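HIT domain-containing protein (Sulfolobus tokodaii, PDB 2EO4) binds zinc and, as a member of the histidine triad family of nucleotide-binding proteins, probably acts as a nucleotide hydrolase, perhaps with adenylylsulfatase activity. Local coordinates at residues Glu49-Glu52 and Asp53-Ala56; Ile69-Ala72 and Val73-Asp76. All coordinates share one frame; numbering follows the deposited sequence.

Contact 1: Glu49-Glu52 and Asp53-Ala56; sequences EADE and DTLA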
ATOM      1  N   GLU A  49      -4.978   7.431  10.297  1.00 26.00           N
ATOM      2  CA  GLU A  49      -6.086   8.218  10.839  1.00 28.97           C
ATOM      3  C   GLU A  49      -7.452   7.809  10.305  1.00 28.28           C
ATOM      4  O   GLU A  49      -8.480   8.267  10.802  1.00 28.11           O
ATOM      5  CB  GLU A  49      -5.862   9.708  10.558  1.00 30.58           C
ATOM      6  CG  GLU A  49      -4.639  10.305  11.232  1.00 35.43           C
ATOM      7  CD  GLU A  49      -4.696  10.204  12.742  1.00 39.57           C
ATOM      8  OE1 GLU A  49      -5.781  10.448  13.311  1.00 42.22           O
ATOM      9  OE2 GLU A  49      -3.654   9.891  13.359  1.00 43.36           O
ATOM     10  N   ALA A  50      -7.467   6.941   9.297  1.00 27.08           N
ATOM     11  CA  ALA A  50      -8.720   6.494   8.703  1.00 28.07           C
ATOM     12  C   ALA A  50      -9.351   5.356   9.498  1.00 27.63           C
ATOM     13  O   ALA A  50      -8.646   4.526  10.070  1.00 28.02           O
ATOM     14  CB  ALA A  50      -8.479   6.048   7.263  1.00 26.31           C
ATOM     15  N   ASP A  51     -10.682   5.324   9.531  1.00 28.94           N
ATOM     16  CA  ASP A  51     -11.401   4.268  10.241  1.00 29.01           C
ATOM     17  C   ASP A  51     -11.287   2.977   9.432  1.00 29.34           C
ATOM     18  O   ASP A  51     -10.978   3.010   8.242  1.00 26.77           O
ATOM     19  CB  ASP A  51     -12.878   4.638  10.409  1.00 30.50           C
ATOM     20  CG  ASP A  51     -13.581   4.835   9.082  1.00 30.62           C
ATOM     21  OD1 ASP A  51     -13.406   5.905   8.468  1.00 31.48           O
ATOM     22  OD2 ASP A  51     -14.298   3.910   8.644  1.00 31.79           O
ATOM     23  N   GLU A  52     -11.552   1.843  10.074  1.00 29.68           N
ATOM     24  CA  GLU A  52     -11.448   0.548   9.406  1.00 31.13           C
ATOM     25  C   GLU A  52     -12.370   0.349   8.207  1.00 30.24           C
ATOM     26  O   GLU A  52     -11.973  -0.273   7.222  1.00 29.07           O
ATOM     27  CB  GLU A  52     -11.669  -0.586  10.413  1.00 32.60           C
ATOM     28  CG  GLU A  52     -10.644  -0.620  11.533  1.00 36.44           C
ATOM     29  CD  GLU A  52     -10.730  -1.889  12.360  1.00 38.39           C
ATOM     30  OE1 GLU A  52     -11.855  -2.300  12.707  1.00 40.13           O
ATOM     31  OE2 GLU A  52      -9.672  -2.470  12.670  1.00 39.83           O
ATOM     32  N   ASP A  53     -13.595   0.861   8.276  1.00 29.22           N
ATOM     33  CA  ASP A  53     -14.516   0.703   7.156  1.00 29.94           C
ATOM     34  C   ASP A  53     -14.009   1.443   5.918  1.00 27.89           C
ATOM     35  O   ASP A  53     -14.150   0.958   4.796  1.00 28.12           O
ATOM     36  CB  ASP A  53     -15.918   1.191   7.528  1.00 34.15           C
ATOM     37  CG  ASP A  53     -16.579   0.311   8.572  1.00 38.65           C
ATOM     38  OD1 ASP A  53     -16.306  -0.909   8.580  1.00 39.05           O
ATOM     39  OD2 ASP A  53     -17.374   0.841   9.375  1.00 42.02           O
ATOM     40  N   THR A  54     -13.423   2.616   6.122  1.00 25.12           N
ATOM     41  CA  THR A  54     -12.880   3.381   5.008  1.00 24.46           C
ATOM     42  C   THR A  54     -11.692   2.632   4.402  1.00 23.93           C
ATOM     43  O   THR A  54     -11.576   2.519   3.181  1.00 23.39           O
ATOM     44  CB  THR A  54     -12.404   4.780   5.457  1.00 25.37           C
ATOM     45  OG1 THR A  54     -13.534   5.565   5.859  1.00 25.45           O
ATOM     46  CG2 THR A  54     -11.693   5.496   4.315  1.00 25.26           C
ATOM     47  N   LEU A  55     -10.813   2.123   5.259  1.00 24.15           N
ATOM     48  CA  LEU A  55      -9.637   1.395   4.787  1.00 23.45           C
ATOM     49  C   LEU A  55     -10.021   0.120   4.046  1.00 24.96           C
ATOM     50  O   LEU A  55      -9.390  -0.247   3.053  1.00 23.84           O
ATOM     51  CB  LEU A  55      -8.709   1.055   5.961  1.00 23.85           C
ATOM     52  CG  LEU A  55      -8.005   2.235   6.636  1.00 23.76           C
ATOM     53  CD1 LEU A  55      -7.110   1.726   7.758  1.00 26.30           C
ATOM     54  CD2 LEU A  55      -7.171   2.996   5.608  1.00 24.47           C
ATOM     55  N   ALA A  56     -11.062  -0.554   4.526  1.00 25.20           N
ATOM     56  CA  ALA A  56     -11.515  -1.789   3.895  1.00 24.93           C
ATOM     57  C   ALA A  56     -12.043  -1.527   2.491  1.00 25.38           C
ATOM     58  O   ALA A  56     -11.707  -2.247   1.547  1.00 26.00           O
ATOM     59  CB  ALA A  56     -12.602  -2.447   4.751  1.00 26.27           C
TER

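Contact 2: Ile69-Ala72 and Val73-Asp76; sequences IKDA and VKAD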
ATOM      1  N   ILE A  69      -6.179  -0.011 -14.662  1.00 23.92           N
ATOM      2  CA  ILE A  69      -4.986   0.636 -15.191  1.00 23.56           C
ATOM      3  C   ILE A  69      -4.051  -0.365 -15.866  1.00 23.94           C
ATOM      4  O   ILE A  69      -3.547  -0.104 -16.959  1.00 25.30           O
ATOM      5  CB  ILE A  69      -4.210   1.371 -14.075  1.00 22.67           C
ATOM      6  CG1 ILE A  69      -5.047   2.540 -13.550  1.00 24.11           C
ATOM      7  CG2 ILE A  69      -2.864   1.875 -14.610  1.00 23.66           C
ATOM      8  CD1 ILE A  69      -4.473   3.212 -12.302  1.00 24.01           C
ATOM      9  N   LYS A  70      -3.823  -1.510 -15.225  1.00 25.36           N
ATOM     10  CA  LYS A  70      -2.926  -2.508 -15.792  1.00 27.26           C
ATOM     11  C   LYS A  70      -3.391  -2.910 -17.187  1.00 28.76           C
ATOM     12  O   LYS A  70      -2.586  -3.051 -18.109  1.00 28.86           O
ATOM     13  CB  LYS A  70      -2.851  -3.750 -14.901  1.00 28.41           C
ATOM     14  CG  LYS A  70      -1.867  -4.789 -15.428  1.00 31.61           C
ATOM     15  CD  LYS A  70      -1.791  -6.033 -14.557  1.00 34.07           C
ATOM     16  CE  LYS A  70      -0.787  -7.023 -15.144  1.00 36.50           C
ATOM     17  NZ  LYS A  70      -0.780  -8.325 -14.426  1.00 39.93           N
ATOM     18  N   ASP A  71      -4.696  -3.087 -17.333  1.00 28.52           N
ATOM     19  CA  ASP A  71      -5.270  -3.470 -18.616  1.00 29.43           C
ATOM     20  C   ASP A  71      -5.138  -2.342 -19.637  1.00 29.68           C
ATOM     21  O   ASP A  71      -4.694  -2.563 -20.767  1.00 31.81           O
ATOM     22  CB  ASP A  71      -6.746  -3.832 -18.433  1.00 30.77           C
ATOM     23  CG  ASP A  71      -7.414  -4.238 -19.734  1.00 34.59           C
ATOM     24  OD1 ASP A  71      -7.005  -5.263 -20.320  1.00 33.94           O
ATOM     25  OD2 ASP A  71      -8.343  -3.527 -20.167  1.00 35.37           O
ATOM     26  N   ALA A  72      -5.509  -1.133 -19.228  1.00 29.63           N
ATOM     27  CA  ALA A  72      -5.471   0.039 -20.102  1.00 28.92           C
ATOM     28  C   ALA A  72      -4.101   0.392 -20.676  1.00 30.60           C
ATOM     29  O   ALA A  72      -3.985   0.675 -21.867  1.00 30.02           O
ATOM     30  CB  ALA A  72      -6.050   1.248 -19.370  1.00 30.02           C
ATOM     31  N   VAL A  73      -3.065   0.388 -19.842  1.00 28.77           N
ATOM     32  CA  VAL A  73      -1.731   0.729 -20.327  1.00 29.12           C
ATOM     33  C   VAL A  73      -0.878  -0.510 -20.568  1.00 27.14           C
ATOM     34  O   VAL A  73       0.317  -0.403 -20.824  1.00 30.04           O
ATOM     35  CB  VAL A  73      -0.990   1.663 -19.336  1.00 28.56           C
ATOM     36  CG1 VAL A  73      -1.813   2.917 -19.096  1.00 30.35           C
ATOM     37  CG2 VAL A  73      -0.722   0.936 -18.030  1.00 28.37           C
ATOM     38  N   LYS A  74      -1.504  -1.681 -20.493  1.00 27.64           N
ATOM     39  CA  LYS A  74      -0.812  -2.952 -20.701  1.00 28.14           C
ATOM     40  C   LYS A  74       0.464  -3.046 -19.872  1.00 28.39           C
ATOM     41  O   LYS A  74       1.544  -3.346 -20.385  1.00 27.69           O
ATOM     42  CB  LYS A  74      -0.485  -3.139 -22.188  1.00 31.29           C
ATOM     43  CG  LYS A  74      -1.717  -3.317 -23.064  1.00 34.01           C
ATOM     44  CD  LYS A  74      -2.494  -4.566 -22.663  1.00 38.68           C
ATOM     45  CE  LYS A  74      -3.780  -4.714 -23.469  1.00 40.63           C
ATOM     46  NZ  LYS A  74      -4.732  -3.599 -23.201  1.00 41.10           N
ATOM     47  N   ALA A  75       0.331  -2.792 -18.577  1.00 27.44           N
ATOM     48  CA  ALA A  75       1.472  -2.847 -17.677  1.00 27.24           C
ATOM     49  C   ALA A  75       1.812  -4.283 -17.304  1.00 26.25           C
ATOM     50  O   ALA A  75       0.938  -5.148 -17.261  1.00 27.47           O
ATOM     51  CB  ALA A  75       1.173  -2.039 -16.412  1.00 25.92           C
ATOM     52  N   ASP A  76       3.089  -4.532 -17.041  1.00 26.64           N
ATOM     53  CA  ASP A  76       3.537  -5.856 -16.635  1.00 26.58           C
ATOM     54  C   ASP A  76       3.499  -5.934 -15.117  1.00 26.61           C
ATOM     55  O   ASP A  76       3.454  -7.018 -14.536  1.00 26.97           O
ATOM     56  CB  ASP A  76       4.955  -6.114 -17.132  1.00 28.05           C
ATOM     57  CG  ASP A  76       5.025  -6.196 -18.639  1.00 29.93           C
ATOM     58  OD1 ASP A  76       4.241  -6.984 -19.208  1.00 30.86           O
ATOM     59  OD2 ASP A  76       5.845  -5.478 -19.243  1.00 30.02           O
TER
HETATM   60  O   HOH W   1       1.613  -8.011 -12.870  1.00 40.95           O
HETATM   61  O   HOH W   2      -1.150  -6.031 -18.854  1.00 41.43           O
HETATM   62  O   HOH W   3      -5.259  -0.987 -23.797  1.00 60.85           O

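Contact 1: Glu49-Glu52 and Asp53-Ala56
Asp51 grips Thr54 with both oxygens of its carboxylate, and following the aspartate outward from its backbone tells most of the story. Its CB carries CG into the cramped place between backbone N and carbonyl carbon (chi1 60°), which turns the carboxylate back over the residues that follow. CG of Asp51 itself lies 3.3 Å from OG1 of Thr54. Of the two tips, Asp51 OD1 receives the hydroxyl OG1 of Thr54 on its syn side at 2.6 Å, the bond rising 28° from the carboxylate plane. Asp51 OD2 takes the backbone N of Thr54 at 3.0 Å, here from well above that plane. This is a helix N-cap: Asp51 stands just before helix 52-72 and accepts from an amide of the first turn, which still lacks a helical carbonyl partner. Asp51 OD2 also lies 4.4 Å from OD2 of Asp53, a like-charge repulsion that the positive end of the helix dipole would probably ease. Regular bonding starts at once, with Leu55 N donating to Asp51 O at 3.1 Å and Ala56 N to Glu52 O at 2.9 Å. On the buried flank, CD2 of Leu55 rests 3.7 Å from CB of Ala50, where Tyr47 also touches the leucine. The carbonyl of Ala50 accepts from Lys63 of the second subunit, and Ala56 packs on Ala56 of that subunit.

Contact 2: Ile69-Ala72 and Val73-Asp76
The side chains of Asp71 and Lys74 run alongside each other in the same direction, yet the lysine's ammonium is spent mainly on the backbone. Bends at chi2 and chi4 curl the chain of Lys74 around the carbonyl of Asp71, bringing NZ of Lys74 to 2.6 Å from Asp71 O. The same oxygen receives a weak bond from Lys74 N, so one residue holds it with both its backbone and its tip. OD1 of Asp71 stays 4.0 Å from NZ of Lys74, too far for a salt bridge, while its OD2 is hydrogen-bonded by Ser135 OG of helix 122-143. A water joins NZ of Lys74 to the carbonyl of Ala72.

Lys70 behaves differently: with CG anti to its backbone N (chi1 -177°) and every later torsion extended, it runs alongside the outgoing chain, its CE passing 3.3 Å from Ala75 O. A water then links its NZ to Asp76 O. With an alanine here, that water would probably lose its ammonium partner, and the carbonyl of Ala75 would be stripped of its aliphatic cover.

On the inner side, Ile69 and Val73 are also parallel neighbours, CG2 to CG2 at 4.1 Å. Pro101 of strand 97-102 touches both, and helix 122-143 packs on them through Ile132 and Leu128.

The backbone keeps one more helical bond, Val73 N to Ile69 O, before it turns. Lys74 then adopts positive phi (50°), and Ala75 N reaches back to Lys70 O at 3.0 Å. Together with Lys74 N to Asp71 O, this is the Schellman motif, with Lys74 as C-prime residue, that ends helix 52-72 and releases the chain into strand 77-84.

Overall arrangement
Contacts 1 and 2 show how a single helix, 52-72, is finished at its two ends, their centres about 28 Å apart on opposite sides of the chain's centre. Both are partly buried, with Ala50, Leu55 and Ala56 buried in the first and Ile69, Val73 and Ala75 in the second, while several charged side chains are exposed. Their chemistry is complementary: at 49-56 an acidic side chain takes up amide and hydroxyl donors, whereas at 69-76 backbone amides, a lysine and waters serve the last carbonyls. The side chain of Thr54 is about 12 Å from the zinc ion; contact 2 is far from the metal. Contact 1 meets mainly loops and the second subunit, contact 2 the long C-terminal helix and the sheet.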